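Local coordinates for DUF3218 domain-containing protein (Pseudomonas aeruginosa, PDB 2IGS), which is of unknown function but belongs to a family grouped with lysozyme-like proteins, so that a distant resemblance to glycan-cleaving enzymes is possible, at residues Q10-S15 and I44-H49; G22-R25 and G30-F33; R25-G30 and F81-E86. One frame throughout, in Å; residues are numbered along the deposited sequence.

Interaction 1 (Q10-S15 and I44-H49); sequences QNPGQS and IPLRLH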
loop_
_atom_site.group_PDB
_atom_site.type_symbol
_atom_site.label_atom_id
_atom_site.label_comp_id
_atom_site.label_asym_id
_atom_site.label_seq_id
_atom_site.Cartn_x
_atom_site.Cartn_y
_atom_site.Cartn_z
ATOM N N GLN F 10 -43.882 20.294 5.136
ATOM C CA GLN F 10 -43.352 19.476 4.049
ATOM C C GLN F 10 -42.520 20.287 3.058
ATOM O O GLN F 10 -41.650 19.748 2.393
ATOM C CB GLN F 10 -44.503 18.764 3.304
ATOM C CG GLN F 10 -45.225 17.672 4.135
ATOM C CD GLN F 10 -46.316 16.979 3.363
ATOM O OE1 GLN F 10 -47.321 17.597 2.969
ATOM N NE2 GLN F 10 -46.133 15.677 3.129
ATOM N N ASN F 11 -42.828 21.577 2.951
ATOM C CA ASN F 11 -42.154 22.488 2.026
ATOM C C ASN F 11 -41.675 23.717 2.802
ATOM O O ASN F 11 -42.038 24.834 2.448
ATOM C CB ASN F 11 -43.095 22.928 0.873
ATOM C CG ASN F 11 -43.792 21.764 0.192
ATOM O OD1 ASN F 11 -43.321 21.247 -0.841
ATOM N ND2 ASN F 11 -44.908 21.333 0.763
ATOM N N PRO F 12 -40.843 23.524 3.853
ATOM C CA PRO F 12 -40.466 24.697 4.676
ATOM C C PRO F 12 -39.707 25.703 3.824
ATOM O O PRO F 12 -39.816 26.881 4.049
ATOM C CB PRO F 12 -39.529 24.099 5.724
ATOM C CG PRO F 12 -39.029 22.802 5.094
ATOM C CD PRO F 12 -40.164 22.288 4.306
ATOM N N GLY F 13 -38.953 25.222 2.837
ATOM C CA GLY F 13 -38.122 26.104 2.030
ATOM C C GLY F 13 -38.979 26.972 1.138
ATOM O O GLY F 13 -38.843 28.186 1.129
ATOM N N GLN F 14 -39.864 26.335 0.389
ATOM C CA GLN F 14 -40.761 27.061 -0.496
ATOM C C GLN F 14 -41.680 28.011 0.275
ATOM O O GLN F 14 -41.849 29.159 -0.123
ATOM C CB GLN F 14 -41.568 26.104 -1.365
ATOM C CG GLN F 14 -42.348 26.818 -2.437
ATOM C CD GLN F 14 -42.310 26.096 -3.750
ATOM O OE1 GLN F 14 -42.037 24.879 -3.823
ATOM N NE2 GLN F 14 -42.581 26.836 -4.816
ATOM N N SER F 15 -42.275 27.522 1.358
ATOM C CA SER F 15 -43.117 28.343 2.233
ATOM C C SER F 15 -42.400 29.581 2.735
ATOM O O SER F 15 -42.878 30.691 2.535
ATOM C CB SER F 15 -43.624 27.529 3.428
ATOM O OG SER F 15 -44.440 26.451 3.000
ATOM N N ILE F 44 -32.983 22.007 3.745
ATOM C CA ILE F 44 -31.861 21.182 4.239
ATOM C C ILE F 44 -32.179 20.334 5.496
ATOM O O ILE F 44 -32.041 19.119 5.427
ATOM C CB ILE F 44 -30.495 21.965 4.351
ATOM C CG1 ILE F 44 -29.938 22.334 2.961
ATOM C CG2 ILE F 44 -29.452 21.141 5.084
ATOM C CD1 ILE F 44 -28.658 23.158 3.015
ATOM N N PRO F 45 -32.681 20.954 6.605
ATOM C CA PRO F 45 -33.023 20.175 7.812
ATOM C C PRO F 45 -34.063 19.098 7.582
ATOM O O PRO F 45 -34.017 18.057 8.235
ATOM C CB PRO F 45 -33.592 21.223 8.755
ATOM C CG PRO F 45 -32.935 22.475 8.353
ATOM C CD PRO F 45 -32.951 22.389 6.832
ATOM N N LEU F 46 -35.004 19.334 6.676
ATOM C CA LEU F 46 -35.977 18.315 6.392
ATOM C C LEU F 46 -35.389 17.224 5.500
ATOM O O LEU F 46 -35.723 16.055 5.669
ATOM C CB LEU F 46 -37.248 18.890 5.781
ATOM C CG LEU F 46 -38.385 17.882 5.560
ATOM C CD1 LEU F 46 -38.898 17.399 6.914
ATOM C CD2 LEU F 46 -39.497 18.546 4.738
ATOM N N ARG F 47 -34.517 17.605 4.570
ATOM C CA ARG F 47 -33.886 16.617 3.714
ATOM C C ARG F 47 -32.919 15.729 4.507
ATOM O O ARG F 47 -32.759 14.561 4.193
ATOM C CB ARG F 47 -33.287 17.257 2.454
ATOM C CG ARG F 47 -34.312 17.255 1.313
ATOM C CD ARG F 47 -33.855 17.883 0.006
ATOM N NE ARG F 47 -34.513 19.168 -0.258
ATOM C CZ ARG F 47 -34.773 19.644 -1.472
ATOM N NH1 ARG F 47 -34.448 18.932 -2.556
ATOM N NH2 ARG F 47 -35.366 20.827 -1.610
ATOM N N LEU F 48 -32.336 16.276 5.573
ATOM C CA LEU F 48 -31.541 15.482 6.530
ATOM C C LEU F 48 -32.367 14.579 7.457
ATOM O O LEU F 48 -31.935 13.488 7.815
ATOM C CB LEU F 48 -30.607 16.376 7.348
ATOM C CG LEU F 48 -29.414 17.016 6.615
ATOM C CD1 LEU F 48 -28.803 18.065 7.551
ATOM C CD2 LEU F 48 -28.346 15.978 6.155
ATOM N N HIS F 49 -33.560 15.023 7.821
ATOM C CA HIS F 49 -34.421 14.286 8.749
ATOM C C HIS F 49 -35.846 14.160 8.202
ATOM O O HIS F 49 -36.761 14.810 8.715
ATOM C CB HIS F 49 -34.425 14.962 10.129
ATOM C CG HIS F 49 -33.103 14.881 10.831
ATOM N ND1 HIS F 49 -32.719 13.773 11.547
ATOM C CD2 HIS F 49 -32.053 15.735 10.864
ATOM C CE1 HIS F 49 -31.493 13.951 12.014
ATOM N NE2 HIS F 49 -31.070 15.141 11.621
#
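Leu-46 reaches across from the last turns of helix 35-48 to Gln-10 and Pro-12, in a small apolar contact between the start of helix 12-27 and the end of helix 35-48 in this mainly helical fold; no hydrogen bond joins the segments. Earlier along the later segment, Pro-45 turns to helix 203-216, where it touches Tyr-203, a residue that also meets Pro-12; the two prolines thus share a neighbour. Leu-46 follows and makes the contact itself. With its CG anti to the backbone N (chi1 -175°), the branch ending in CD2 is carried to the Pro-12 ring, meeting CD at 3.8 Å, and the two side chains cross at about a right angle. The same methyl carbon, Leu-46 CD2, lies 3.4 Å from Gln-10 O, a van der Waals contact with the backbone just ahead of the helix. Tyr-65 of helix 63-82 touches both Leu-46 and Pro-12. Asp-43, just before the segment, accepts through OD1 from the N of Gly-13, adding a polar link between the two helices. His-49, the first residue to leave helical geometry, has weak backbone bonds, with His-49 N 3.1 Å from Pro-45 O.

Interaction 2 (G22-R25 and G30-F33); sequences GFAR and GFVF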
loop_
_atom_site.group_PDB
_atom_site.type_symbol
_atom_site.label_atom_id
_atom_site.label_comp_id
_atom_site.label_asym_id
_atom_site.label_seq_id
_atom_site.Cartn_x
_atom_site.Cartn_y
_atom_site.Cartn_z
ATOM N N GLY F 22 -41.611 38.297 -0.472
ATOM C CA GLY F 22 -42.454 39.433 -0.141
ATOM C C GLY F 22 -41.755 40.544 0.621
ATOM O O GLY F 22 -41.964 41.723 0.307
ATOM N N PHE F 23 -40.947 40.180 1.625
ATOM C CA PHE F 23 -40.124 41.159 2.338
ATOM C C PHE F 23 -39.144 41.833 1.371
ATOM O O PHE F 23 -39.001 43.041 1.401
ATOM C CB PHE F 23 -39.354 40.537 3.508
ATOM C CG PHE F 23 -40.220 40.061 4.653
ATOM C CD1 PHE F 23 -41.358 40.760 5.040
ATOM C CD2 PHE F 23 -39.852 38.938 5.380
ATOM C CE1 PHE F 23 -42.135 40.332 6.113
ATOM C CE2 PHE F 23 -40.623 38.493 6.471
ATOM C CZ PHE F 23 -41.763 39.199 6.831
ATOM N N ALA F 24 -38.498 41.044 0.514
ATOM C CA ALA F 24 -37.453 41.528 -0.390
ATOM C C ALA F 24 -37.993 42.501 -1.427
ATOM O O ALA F 24 -37.322 43.468 -1.790
ATOM C CB ALA F 24 -36.736 40.352 -1.087
ATOM N N ARG F 25 -39.203 42.229 -1.904
ATOM C CA ARG F 25 -39.876 43.131 -2.827
ATOM C C ARG F 25 -40.226 44.465 -2.141
ATOM O O ARG F 25 -40.062 45.525 -2.743
ATOM C CB ARG F 25 -41.098 42.466 -3.467
ATOM C CG ARG F 25 -41.674 43.287 -4.612
ATOM C CD ARG F 25 -42.872 42.644 -5.284
ATOM N NE ARG F 25 -43.915 43.651 -5.463
ATOM C CZ ARG F 25 -43.897 44.616 -6.381
ATOM N NH1 ARG F 25 -42.895 44.711 -7.249
ATOM N NH2 ARG F 25 -44.887 45.490 -6.430
ATOM N N GLY F 30 -36.299 45.871 -7.376
ATOM C CA GLY F 30 -35.221 45.583 -8.331
ATOM C C GLY F 30 -34.191 44.557 -7.892
ATOM O O GLY F 30 -33.292 44.218 -8.668
ATOM N N PHE F 31 -34.312 44.078 -6.650
ATOM C CA PHE F 31 -33.442 43.037 -6.099
ATOM C C PHE F 31 -33.850 41.706 -6.711
ATOM O O PHE F 31 -35.023 41.320 -6.662
ATOM C CB PHE F 31 -33.587 42.996 -4.569
ATOM C CG PHE F 31 -32.875 41.847 -3.894
ATOM C CD1 PHE F 31 -31.534 41.956 -3.517
ATOM C CD2 PHE F 31 -33.556 40.659 -3.596
ATOM C CE1 PHE F 31 -30.876 40.894 -2.861
ATOM C CE2 PHE F 31 -32.912 39.602 -2.953
ATOM C CZ PHE F 31 -31.566 39.720 -2.581
ATOM N N VAL F 32 -32.877 41.021 -7.303
ATOM C CA VAL F 32 -33.092 39.700 -7.887
ATOM C C VAL F 32 -33.089 38.657 -6.758
ATOM O O VAL F 32 -32.031 38.333 -6.191
ATOM C CB VAL F 32 -32.022 39.370 -8.971
ATOM C CG1 VAL F 32 -32.377 38.085 -9.714
ATOM C CG2 VAL F 32 -31.857 40.525 -9.966
ATOM N N PHE F 33 -34.282 38.168 -6.419
ATOM C CA PHE F 33 -34.483 37.190 -5.346
ATOM C C PHE F 33 -33.940 35.808 -5.757
ATOM O O PHE F 33 -34.388 35.239 -6.763
ATOM C CB PHE F 33 -35.979 37.113 -4.991
ATOM C CG PHE F 33 -36.281 36.242 -3.805
ATOM C CD1 PHE F 33 -36.756 34.943 -3.975
ATOM C CD2 PHE F 33 -36.082 36.707 -2.514
ATOM C CE1 PHE F 33 -37.024 34.120 -2.865
ATOM C CE2 PHE F 33 -36.335 35.886 -1.406
ATOM C CZ PHE F 33 -36.806 34.595 -1.585
#
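Ala-24 on helix 12-27 sets its methyl group against two phenylalanine rings, Phe-31 and Phe-33, of the loop that doubles back along the end of this helix. The contact is purely apolar, with no hydrogen bond between the segments. Phe-23 leads away from the loop, its ring meeting Tyr-20 edge-to-face on another side of the helix. One residue on, Ala-24 directs its CB at the loop and is the helical residue on which the contact rests. Ala-24 CB lies 4.0 Å from CD2 of Phe-33, and the same Ala-24 CB is 4.1 Å from CD2 of Phe-31; it approaches both rings obliquely. The loop runs roughly antiparallel to the helix. Its backbone is extended from Phe-31 to Phe-33, and this conformation brings the CB atoms of these two residues to the helix-facing side while Val-32 between them is turned elsewhere. In both phenylalanines CG stands anti to the backbone N (chi1 173° in Phe-31, -174° in Phe-33), which lets CD2 of each ring meet Ala-24 CB. Helix 87-113 lies over the same site: Leu-96 touches both Ala-24 and Phe-31, Thr-100 meets Phe-31, and Leu-99 meets Phe-33, so that the small alanine is packed between the loop and the long helix 87-113.

Interaction 3 (R25-G30 and F81-E86); sequences RQCNPG and FRMVNE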
loop_
_atom_site.group_PDB
_atom_site.type_symbol
_atom_site.label_atom_id
_atom_site.label_comp_id
_atom_site.label_asym_id
_atom_site.label_seq_id
_atom_site.Cartn_x
_atom_site.Cartn_y
_atom_site.Cartn_z
ATOM N N ARG F 25 -39.203 42.229 -1.904
ATOM C CA ARG F 25 -39.876 43.131 -2.827
ATOM C C ARG F 25 -40.226 44.465 -2.141
ATOM O O ARG F 25 -40.062 45.525 -2.743
ATOM C CB ARG F 25 -41.098 42.466 -3.467
ATOM C CG ARG F 25 -41.674 43.287 -4.612
ATOM C CD ARG F 25 -42.872 42.644 -5.284
ATOM N NE ARG F 25 -43.915 43.651 -5.463
ATOM C CZ ARG F 25 -43.897 44.616 -6.381
ATOM N NH1 ARG F 25 -42.895 44.711 -7.249
ATOM N NH2 ARG F 25 -44.887 45.490 -6.430
ATOM N N GLN F 26 -40.692 44.400 -0.890
ATOM C CA GLN F 26 -40.825 45.583 -0.036
ATOM C C GLN F 26 -39.524 46.370 0.025
ATOM O O GLN F 26 -39.525 47.591 -0.022
ATOM C CB GLN F 26 -41.178 45.194 1.397
ATOM C CG GLN F 26 -42.599 44.814 1.639
ATOM C CD GLN F 26 -43.062 45.214 3.030
ATOM O OE1 GLN F 26 -43.078 46.408 3.375
ATOM N NE2 GLN F 26 -43.444 44.227 3.835
ATOM N N CYS F 27 -38.415 45.654 0.159
ATOM C CA CYS F 27 -37.113 46.283 0.275
ATOM C C CYS F 27 -36.708 46.978 -1.013
ATOM O O CYS F 27 -36.507 48.193 -1.032
ATOM C CB CYS F 27 -36.077 45.246 0.679
ATOM S SG CYS F 27 -36.250 44.764 2.404
ATOM N N ASN F 28 -36.602 46.198 -2.084
ATOM C CA ASN F 28 -36.235 46.715 -3.395
ATOM C C ASN F 28 -36.848 45.838 -4.481
ATOM O O ASN F 28 -36.386 44.710 -4.700
ATOM C CB ASN F 28 -34.705 46.786 -3.551
ATOM C CG ASN F 28 -34.271 47.404 -4.878
ATOM O OD1 ASN F 28 -35.085 47.955 -5.614
ATOM N ND2 ASN F 28 -32.983 47.312 -5.184
ATOM N N PRO F 29 -37.893 46.342 -5.162
ATOM C CA PRO F 29 -38.464 45.569 -6.270
ATOM C C PRO F 29 -37.407 45.133 -7.296
ATOM O O PRO F 29 -37.592 44.123 -7.974
ATOM C CB PRO F 29 -39.466 46.541 -6.895
ATOM C CG PRO F 29 -39.850 47.459 -5.770
ATOM C CD PRO F 29 -38.604 47.617 -4.948
ATOM N N GLY F 30 -36.299 45.871 -7.376
ATOM C CA GLY F 30 -35.221 45.583 -8.331
ATOM C C GLY F 30 -34.191 44.557 -7.892
ATOM O O GLY F 30 -33.292 44.218 -8.668
ATOM N N PHE F 81 -43.786 44.087 11.165
ATOM C CA PHE F 81 -43.934 45.278 12.005
ATOM C C PHE F 81 -42.739 46.229 11.911
ATOM O O PHE F 81 -42.920 47.446 11.866
ATOM C CB PHE F 81 -44.205 44.902 13.475
ATOM C CG PHE F 81 -45.633 44.504 13.753
ATOM C CD1 PHE F 81 -46.590 45.465 14.070
ATOM C CD2 PHE F 81 -46.025 43.176 13.699
ATOM C CE1 PHE F 81 -47.912 45.100 14.324
ATOM C CE2 PHE F 81 -47.353 42.807 13.949
ATOM C CZ PHE F 81 -48.290 43.767 14.260
ATOM N N ARG F 82 -41.527 45.683 11.879
ATOM C CA ARG F 82 -40.312 46.507 11.879
ATOM C C ARG F 82 -39.998 47.127 10.500
ATOM O O ARG F 82 -39.220 48.078 10.407
ATOM C CB ARG F 82 -39.109 45.722 12.428
ATOM C CG ARG F 82 -39.226 45.324 13.909
ATOM C CD ARG F 82 -37.848 45.100 14.564
ATOM N NE ARG F 82 -37.103 44.081 13.859
ATOM C CZ ARG F 82 -35.932 44.230 13.232
ATOM N NH1 ARG F 82 -35.272 45.375 13.234
ATOM N NH2 ARG F 82 -35.412 43.179 12.613
HETATM N N MSE F 83 -40.598 46.563 9.449
HETATM C CA MSE F 83 -40.546 47.100 8.087
HETATM C C MSE F 83 -41.065 48.535 7.990
HETATM O O MSE F 83 -40.602 49.292 7.130
HETATM C CB MSE F 83 -41.337 46.205 7.113
HETATM C CG MSE F 83 -40.569 45.002 6.561
HETATM SE SE MSE F 83 -39.374 45.515 5.105
HETATM C CE MSE F 83 -38.154 46.635 6.063
ATOM N N VAL F 84 -42.019 48.894 8.862
ATOM C CA VAL F 84 -42.626 50.247 8.873
ATOM C C VAL F 84 -41.626 51.349 9.264
ATOM O O VAL F 84 -41.549 52.393 8.605
ATOM C CB VAL F 84 -43.879 50.350 9.814
ATOM C CG1 VAL F 84 -44.533 51.741 9.712
ATOM C CG2 VAL F 84 -44.910 49.275 9.509
ATOM N N ASN F 85 -40.852 51.071 10.315
ATOM C CA ASN F 85 -40.009 52.063 10.985
ATOM C C ASN F 85 -38.501 51.790 10.935
ATOM O O ASN F 85 -37.698 52.681 11.226
ATOM C CB ASN F 85 -40.461 52.227 12.444
ATOM C CG ASN F 85 -40.585 50.893 13.190
ATOM O OD1 ASN F 85 -41.131 49.910 12.678
ATOM N ND2 ASN F 85 -40.099 50.875 14.422
ATOM N N GLU F 86 -38.128 50.561 10.573
ATOM C CA GLU F 86 -36.722 50.145 10.495
ATOM C C GLU F 86 -36.356 49.542 9.138
ATOM O O GLU F 86 -35.548 48.600 9.062
ATOM C CB GLU F 86 -36.410 49.134 11.601
ATOM C CG GLU F 86 -36.523 49.645 13.025
ATOM C CD GLU F 86 -36.142 48.572 14.038
ATOM O OE1 GLU F 86 -37.029 48.109 14.791
ATOM O OE2 GLU F 86 -34.958 48.165 14.068
#
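Met-83, modelled as selenomethionine, packs against Gln-26 and Cys-27, joining the end of helix 12-27 to the region at the end of helix 63-82. The contact across the segments is one of van der Waals packing. Met-83 SE lies 4.2 Å from Cys-27 SG and 4.1 Å from Gln-26 CB, so the selenium meets both neighbouring residues of the helix end. A bend at chi2 (-79°) puts the selenium there, and a second bend at chi3 (65°) turns the terminal CE, so that the chain is folded twice instead of stretched out. Gln-26 brings the end of its amide against the stem of Met-83 at an oblique angle, with NE2 4.0 Å from CG of Met-83 and OE1 4.1 Å from CB of Met-83.

Each segment has polar interactions of its own. In the first, Asn-28 OD1 accepts from Gly-30 N at 3.0 Å, an Asx turn that bends the chain just after the helix; the donor sits well above the plane of the side-chain carbonyl. In the second, Arg-82 NH1 forms a salt bridge with Glu-86 OE2 at 2.9 Å, its hydrogen bond weak, with the carboxylate carbon at the edge of the guanidinium and in its plane. Helix 87-113 adds polar links to both segments, through Glu-94 to Arg-82 NH2 and through Lys-87 NZ to Gln-26 O.

The covalent interaction is the disulfide between Cys-27 and Cys-91, and Met-83, touching Cys-91 and Val-90 as well, packs beside both halves of the bridge. The arrangement is that of a disulfide-linked helix pair, 12-27 and 87-113, with residues 81-86 packed against the bridge through Met-83.

In the fold
Helix 12-27 is common to all three contacts. Interaction 1 lies at its start, whereas interactions 2 and 3 gather at its other end, with centres about 9 Å apart and Arg-25 and Gly-30 in common. The centre of interaction 1 is about 22 Å from that of interaction 2 and about 26 Å from that of interaction 3; nearest atoms are about 7 Å and 13 Å apart, respectively. Thus one helix is packed at its two ends by different partners: helix 35-48, then its own following loop and residues 81-86. Leu-96 of helix 87-113 is a neighbour of both interaction 2 and Cys-27 of interaction 3. No active site is established for this protein.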